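Adenosylmethionine-8-amino-7-oxononanoate aminotransferase (Methanocaldococcus jannaschii, PDB 6ZHK) probably transfers the amino group of S-adenosyl-L-methionine to 7-keto-8-aminopelargonic acid with the help of pyridoxal phosphate, a step in biotin synthesis. Local coordinates at residues Ile369-Lys374 against Glu449-Cys454; Glu421-Lys426 against Asp455-Ala460. One frame throughout, in Å; residues are numbered along the deposited sequence.

Both contacts hang on helix 447-463, close to the C-terminus of the chain. Contact 1 sets its first half against helix 366-376, and contact 2 sets the following turns against the end of helix 415-425. Along the chain the segments come as 369-374, 421-426, 449-454 and 455-460, so the two contacts interleave. Their centres lie about 14 Å apart, and Y452 of contact 1 probably hydrogen-bonds through its OH to K426 O of contact 2. One helix thus ties two others together in the C-terminal part of this class-III aminotransferase. R431, a predicted substrate-binding residue, has its side chain about 12 Å from that of L453 and about 9 Å from that of L423.

Contact 1 (Ile369-Lys374 against Glu449-Cys454)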
loop_
_atom_site.group_PDB
_atom_site.type_symbol
_atom_site.label_atom_id
_atom_site.label_comp_id
_atom_site.label_asym_id
_atom_site.label_seq_id
_atom_site.Cartn_x
_atom_site.Cartn_y
_atom_site.Cartn_z
ATOM N N ILE A 369 17.972 -8.928 25.071
ATOM C CA ILE A 369 16.761 -9.753 25.140
ATOM C C ILE A 369 16.744 -10.604 26.415
ATOM O O ILE A 369 15.701 -10.783 27.053
ATOM C CB ILE A 369 16.665 -10.624 23.866
ATOM C CG1 ILE A 369 16.313 -9.757 22.653
ATOM C CG2 ILE A 369 15.686 -11.782 24.028
ATOM C CD1 ILE A 369 16.635 -10.415 21.319
ATOM N N LYS A 370 17.897 -11.215 26.742
ATOM C CA LYS A 370 17.993 -12.024 27.952
ATOM C C LYS A 370 17.646 -11.178 29.183
ATOM O O LYS A 370 16.888 -11.602 30.048
ATOM C CB LYS A 370 19.419 -12.570 28.070
ATOM C CG LYS A 370 19.606 -14.083 28.041
ATOM C CD LYS A 370 20.861 -14.438 27.253
ATOM C CE LYS A 370 20.857 -15.849 26.722
ATOM N NZ LYS A 370 21.530 -15.867 25.404
ATOM N N LEU A 371 18.162 -9.948 29.237
ATOM C CA LEU A 371 17.836 -9.031 30.328
ATOM C C LEU A 371 16.342 -8.696 30.362
ATOM O O LEU A 371 15.716 -8.673 31.426
ATOM C CB LEU A 371 18.725 -7.782 30.237
ATOM C CG LEU A 371 18.365 -6.663 31.239
ATOM C CD1 LEU A 371 18.649 -7.072 32.698
ATOM C CD2 LEU A 371 19.015 -5.331 30.893
ATOM N N PHE A 372 15.766 -8.385 29.188
ATOM C CA PHE A 372 14.341 -8.107 29.073
ATOM C C PHE A 372 13.496 -9.258 29.657
ATOM O O PHE A 372 12.575 -9.032 30.434
ATOM C CB PHE A 372 14.012 -7.903 27.574
ATOM C CG PHE A 372 12.622 -7.427 27.236
ATOM C CD1 PHE A 372 11.971 -6.537 28.071
ATOM C CD2 PHE A 372 11.970 -7.846 26.081
ATOM C CE1 PHE A 372 10.730 -6.010 27.734
ATOM C CE2 PHE A 372 10.689 -7.376 25.761
ATOM C CZ PHE A 372 10.075 -6.456 26.590
ATOM N N HIS A 373 13.800 -10.501 29.276
ATOM C CA HIS A 373 12.956 -11.605 29.719
ATOM C C HIS A 373 13.096 -11.793 31.230
ATOM O O HIS A 373 12.116 -12.154 31.891
ATOM C CB HIS A 373 13.227 -12.909 28.913
ATOM C CG HIS A 373 12.877 -12.796 27.459
ATOM N ND1 HIS A 373 13.216 -13.764 26.531
ATOM C CD2 HIS A 373 12.237 -11.818 26.767
ATOM C CE1 HIS A 373 12.789 -13.395 25.319
ATOM N NE2 HIS A 373 12.159 -12.208 25.433
ATOM N N LYS A 374 14.312 -11.602 31.750
ATOM C CA LYS A 374 14.587 -11.733 33.178
ATOM C C LYS A 374 13.815 -10.672 33.966
ATOM O O LYS A 374 13.185 -10.981 34.979
ATOM C CB LYS A 374 16.102 -11.656 33.398
ATOM C CG LYS A 374 16.499 -11.569 34.864
ATOM C CD LYS A 374 17.971 -11.739 35.100
ATOM C CE LYS A 374 18.825 -10.503 34.909
ATOM N NZ LYS A 374 18.179 -9.272 35.438
ATOM N N GLU A 449 16.903 1.404 29.851
ATOM C CA GLU A 449 15.538 1.638 29.437
ATOM C C GLU A 449 14.694 0.377 29.634
ATOM O O GLU A 449 13.526 0.456 30.045
ATOM C CB GLU A 449 15.474 2.007 27.978
ATOM C CG GLU A 449 15.774 3.495 27.742
ATOM C CD GLU A 449 16.247 3.826 26.333
ATOM O OE1 GLU A 449 16.268 2.942 25.503
ATOM O OE2 GLU A 449 16.633 4.986 26.074
ATOM N N ILE A 450 15.328 -0.782 29.419
ATOM C CA ILE A 450 14.602 -2.026 29.624
ATOM C C ILE A 450 14.198 -2.138 31.101
ATOM O O ILE A 450 13.086 -2.573 31.400
ATOM C CB ILE A 450 15.477 -3.222 29.184
ATOM C CG1 ILE A 450 15.493 -3.382 27.661
ATOM C CG2 ILE A 450 14.930 -4.503 29.786
ATOM C CD1 ILE A 450 16.645 -4.265 27.149
ATOM N N ILE A 451 15.124 -1.829 32.033
ATOM C CA ILE A 451 14.863 -2.032 33.463
ATOM C C ILE A 451 13.807 -1.027 33.889
ATOM O O ILE A 451 12.855 -1.364 34.558
ATOM C CB ILE A 451 16.163 -1.921 34.287
ATOM C CG1 ILE A 451 17.110 -3.116 34.056
ATOM C CG2 ILE A 451 15.870 -1.690 35.766
ATOM C CD1 ILE A 451 18.616 -2.792 34.208
ATOM N N TYR A 452 13.931 0.196 33.392
ATOM C CA TYR A 452 12.929 1.224 33.634
ATOM C C TYR A 452 11.549 0.741 33.185
ATOM O O TYR A 452 10.567 0.891 33.886
ATOM C CB TYR A 452 13.305 2.561 32.981
ATOM C CG TYR A 452 12.292 3.630 33.298
ATOM C CD1 TYR A 452 12.272 4.254 34.539
ATOM C CD2 TYR A 452 11.358 4.029 32.361
ATOM C CE1 TYR A 452 11.309 5.184 34.879
ATOM C CE2 TYR A 452 10.412 5.001 32.664
ATOM C CZ TYR A 452 10.385 5.581 33.930
ATOM O OH TYR A 452 9.453 6.536 34.266
ATOM N N LEU A 453 11.457 0.276 31.937
ATOM C CA LEU A 453 10.202 -0.147 31.340
ATOM C C LEU A 453 9.499 -1.238 32.136
ATOM O O LEU A 453 8.297 -1.179 32.327
ATOM C CB LEU A 453 10.479 -0.655 29.912
ATOM C CG LEU A 453 9.323 -1.389 29.206
ATOM C CD1 LEU A 453 8.161 -0.405 28.927
ATOM C CD2 LEU A 453 9.843 -1.900 27.866
ATOM N N CYS A 454 10.244 -2.258 32.548
ATOM C CA CYS A 454 9.627 -3.372 33.250
ATOM C C CYS A 454 9.209 -2.990 34.680
ATOM O O CYS A 454 8.153 -3.412 35.157
ATOM C CB CYS A 454 10.629 -4.526 33.228
ATOM S SG CYS A 454 10.912 -5.229 31.558
#
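F372 and I450 meet at the heart of a near-parallel helix pair, in which helix 366-376 and helix 447-463 of the C-terminal part of the aminotransferase fold run the same way, 18° apart over these turns. The local axes are 9.6 Å apart, and F372 and I450 have the CA atoms that come nearest each other. I450 points its CB toward the other helix. Its chi1 of -78° sets CG1 anti to the carbonyl carbon, which leaves CG2 anti to the backbone N, and this methyl reaches the F372 backbone, with I450 CG2 3.7 Å from F372 CA. The same methyl lies 4.0 Å from F372 CD1, obliquely to the ring, and the two side chains cross at about a right angle.

F372 carries CG anti to its own N (chi1 -172°), and its ring reaches on to the next turn of the partner helix. There F372 CE1 comes within 4.2 Å of L453 CD2, again obliquely. The L453 side chain also touches A58 and I428 of strand 428-429. On another side L371 crosses I451 at about a right angle, methyl to methyl, with L371 CD2 and I451 CD1 4.2 Å apart. The contact is largely buried and apolar, its one sulfur belonging to C454. That SG sits at the edge of the F372 ring, near its plane, 3.9 Å from both CD1 and CE1 of F372.

Contact 2 (Glu421-Lys426 against Asp455-Ala460); sequences EKLLEK and DALYEA
A456 turns its CB toward helix 415-425 and meets the aliphatic part of K426, its CB 3.8 Å from K426 CD. L423 fits in beside it, and A456 O lies 3.8 Å from L423 CD2 while accepting the backbone bond from A460 N. One residue on, L457 starts away from the partner, but its CD1 swings back to 3.8 Å from L423 CD1. It also touches I437 and L439 of strand 436-439. E459 brings the charge: its OE1 takes a salt-bridging hydrogen bond from K426 NZ at 3.0 Å, the lysine arriving nearly along the C-O axis. A bend at chi4 (-56°) places that NZ, which forms a second salt bridge with E463, one turn further along. An alanine in place of K426 would probably leave both glutamates without this shared cation and open a gap over the A456 methyl. A460, the last to touch, has its CB 3.8 Å from K422 CB and 3.9 Å from L423 CD2. Small alanines facing a leucine and lysine stems make a helix-helix crossing at 132°, with the local axes 9.1 Å apart, part of the C-terminal small domain of fold-type I aminotransferases.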
loop_
_atom_site.group_PDB
_atom_site.type_symbol
_atom_site.label_atom_id
_atom_site.label_comp_id
_atom_site.label_asym_id
_atom_site.label_seq_id
_atom_site.Cartn_x
_atom_site.Cartn_y
_atom_site.Cartn_z
ATOM N N GLU A 421 -2.582 4.108 30.132
ATOM C CA GLU A 421 -2.736 5.458 30.711
ATOM C C GLU A 421 -1.699 5.717 31.807
ATOM O O GLU A 421 -1.054 6.779 31.846
ATOM C CB GLU A 421 -4.156 5.678 31.222
ATOM C CG GLU A 421 -5.111 6.244 30.185
ATOM C CD GLU A 421 -6.390 6.723 30.863
ATOM O OE1 GLU A 421 -7.024 7.679 30.351
ATOM O OE2 GLU A 421 -6.721 6.164 31.945
ATOM N N LYS A 422 -1.515 4.725 32.692
ATOM C CA LYS A 422 -0.528 4.811 33.762
ATOM C C LYS A 422 0.887 4.811 33.209
ATOM O O LYS A 422 1.763 5.476 33.730
ATOM C CB LYS A 422 -0.682 3.684 34.797
ATOM C CG LYS A 422 -2.043 3.564 35.476
ATOM C CD LYS A 422 -2.438 4.856 36.261
ATOM C CE LYS A 422 -3.845 4.746 36.832
ATOM N NZ LYS A 422 -4.196 5.924 37.653
ATOM N N LEU A 423 1.134 4.030 32.152
ATOM C CA LEU A 423 2.458 4.034 31.554
ATOM C C LEU A 423 2.743 5.397 30.936
ATOM O O LEU A 423 3.875 5.843 30.957
ATOM C CB LEU A 423 2.539 2.922 30.501
ATOM C CG LEU A 423 2.768 1.511 31.030
ATOM C CD1 LEU A 423 2.729 0.527 29.847
ATOM C CD2 LEU A 423 4.138 1.410 31.720
ATOM N N LEU A 424 1.724 6.054 30.367
ATOM C CA LEU A 424 1.972 7.336 29.732
ATOM C C LEU A 424 2.417 8.363 30.775
ATOM O O LEU A 424 3.311 9.186 30.501
ATOM C CB LEU A 424 0.719 7.797 28.958
ATOM C CG LEU A 424 0.990 8.784 27.826
ATOM C CD1 LEU A 424 1.778 8.166 26.678
ATOM C CD2 LEU A 424 -0.266 9.503 27.344
ATOM N N GLU A 425 1.839 8.283 31.989
ATOM C CA GLU A 425 2.266 9.160 33.086
ATOM C C GLU A 425 3.735 8.934 33.455
ATOM O O GLU A 425 4.387 9.824 34.019
ATOM C CB GLU A 425 1.425 8.923 34.346
ATOM C CG GLU A 425 -0.031 9.329 34.208
ATOM C CD GLU A 425 -0.923 8.765 35.310
ATOM O OE1 GLU A 425 -0.424 8.003 36.211
ATOM O OE2 GLU A 425 -2.109 9.102 35.293
ATOM N N LYS A 426 4.245 7.710 33.232
ATOM C CA LYS A 426 5.621 7.366 33.549
ATOM C C LYS A 426 6.527 7.575 32.335
ATOM O O LYS A 426 7.660 7.141 32.368
ATOM C CB LYS A 426 5.717 5.931 34.093
ATOM C CG LYS A 426 4.774 5.635 35.261
ATOM C CD LYS A 426 4.690 4.176 35.620
ATOM C CE LYS A 426 3.654 3.891 36.685
ATOM N NZ LYS A 426 3.966 4.717 37.875
ATOM N N ASP A 455 10.030 -2.158 35.367
ATOM C CA ASP A 455 9.640 -1.642 36.677
ATOM C C ASP A 455 8.410 -0.744 36.525
ATOM O O ASP A 455 7.499 -0.790 37.343
ATOM C CB ASP A 455 10.746 -0.774 37.295
ATOM C CG ASP A 455 11.887 -1.549 37.928
ATOM O OD1 ASP A 455 11.734 -2.752 38.175
ATOM O OD2 ASP A 455 12.931 -0.947 38.148
ATOM N N ALA A 456 8.351 0.087 35.474
ATOM C CA ALA A 456 7.165 0.928 35.328
ATOM C C ALA A 456 5.926 0.094 34.995
ATOM O O ALA A 456 4.804 0.456 35.385
ATOM C CB ALA A 456 7.377 1.945 34.217
ATOM N N LEU A 457 6.110 -1.004 34.239
ATOM C CA LEU A 457 4.943 -1.817 33.898
ATOM C C LEU A 457 4.375 -2.501 35.155
ATOM O O LEU A 457 3.148 -2.597 35.364
ATOM C CB LEU A 457 5.348 -2.826 32.811
ATOM C CG LEU A 457 4.230 -3.684 32.209
ATOM C CD1 LEU A 457 3.086 -2.844 31.628
ATOM C CD2 LEU A 457 4.770 -4.637 31.165
ATOM N N TYR A 458 5.290 -2.984 35.982
ATOM C CA TYR A 458 4.936 -3.582 37.269
ATOM C C TYR A 458 4.058 -2.623 38.102
ATOM O O TYR A 458 2.971 -2.983 38.533
ATOM C CB TYR A 458 6.217 -4.020 37.990
ATOM C CG TYR A 458 5.998 -4.663 39.348
ATOM C CD1 TYR A 458 5.879 -3.919 40.523
ATOM C CD2 TYR A 458 5.946 -6.050 39.458
ATOM C CE1 TYR A 458 5.713 -4.549 41.761
ATOM C CE2 TYR A 458 5.789 -6.692 40.683
ATOM C CZ TYR A 458 5.658 -5.940 41.839
ATOM O OH TYR A 458 5.506 -6.625 43.019
ATOM N N GLU A 459 4.486 -1.385 38.265
ATOM C CA GLU A 459 3.750 -0.365 38.996
ATOM C C GLU A 459 2.475 0.029 38.245
ATOM O O GLU A 459 1.443 0.292 38.862
ATOM C CB GLU A 459 4.564 0.928 39.049
ATOM C CG GLU A 459 5.830 0.869 39.878
ATOM C CD GLU A 459 6.659 2.138 39.741
ATOM O OE1 GLU A 459 6.207 3.108 39.060
ATOM O OE2 GLU A 459 7.730 2.190 40.371
ATOM N N ALA A 460 2.525 0.114 36.904
ATOM C CA ALA A 460 1.366 0.573 36.153
ATOM C C ALA A 460 0.213 -0.418 36.304
ATOM O O ALA A 460 -0.953 -0.010 36.380
ATOM C CB ALA A 460 1.768 0.776 34.691
#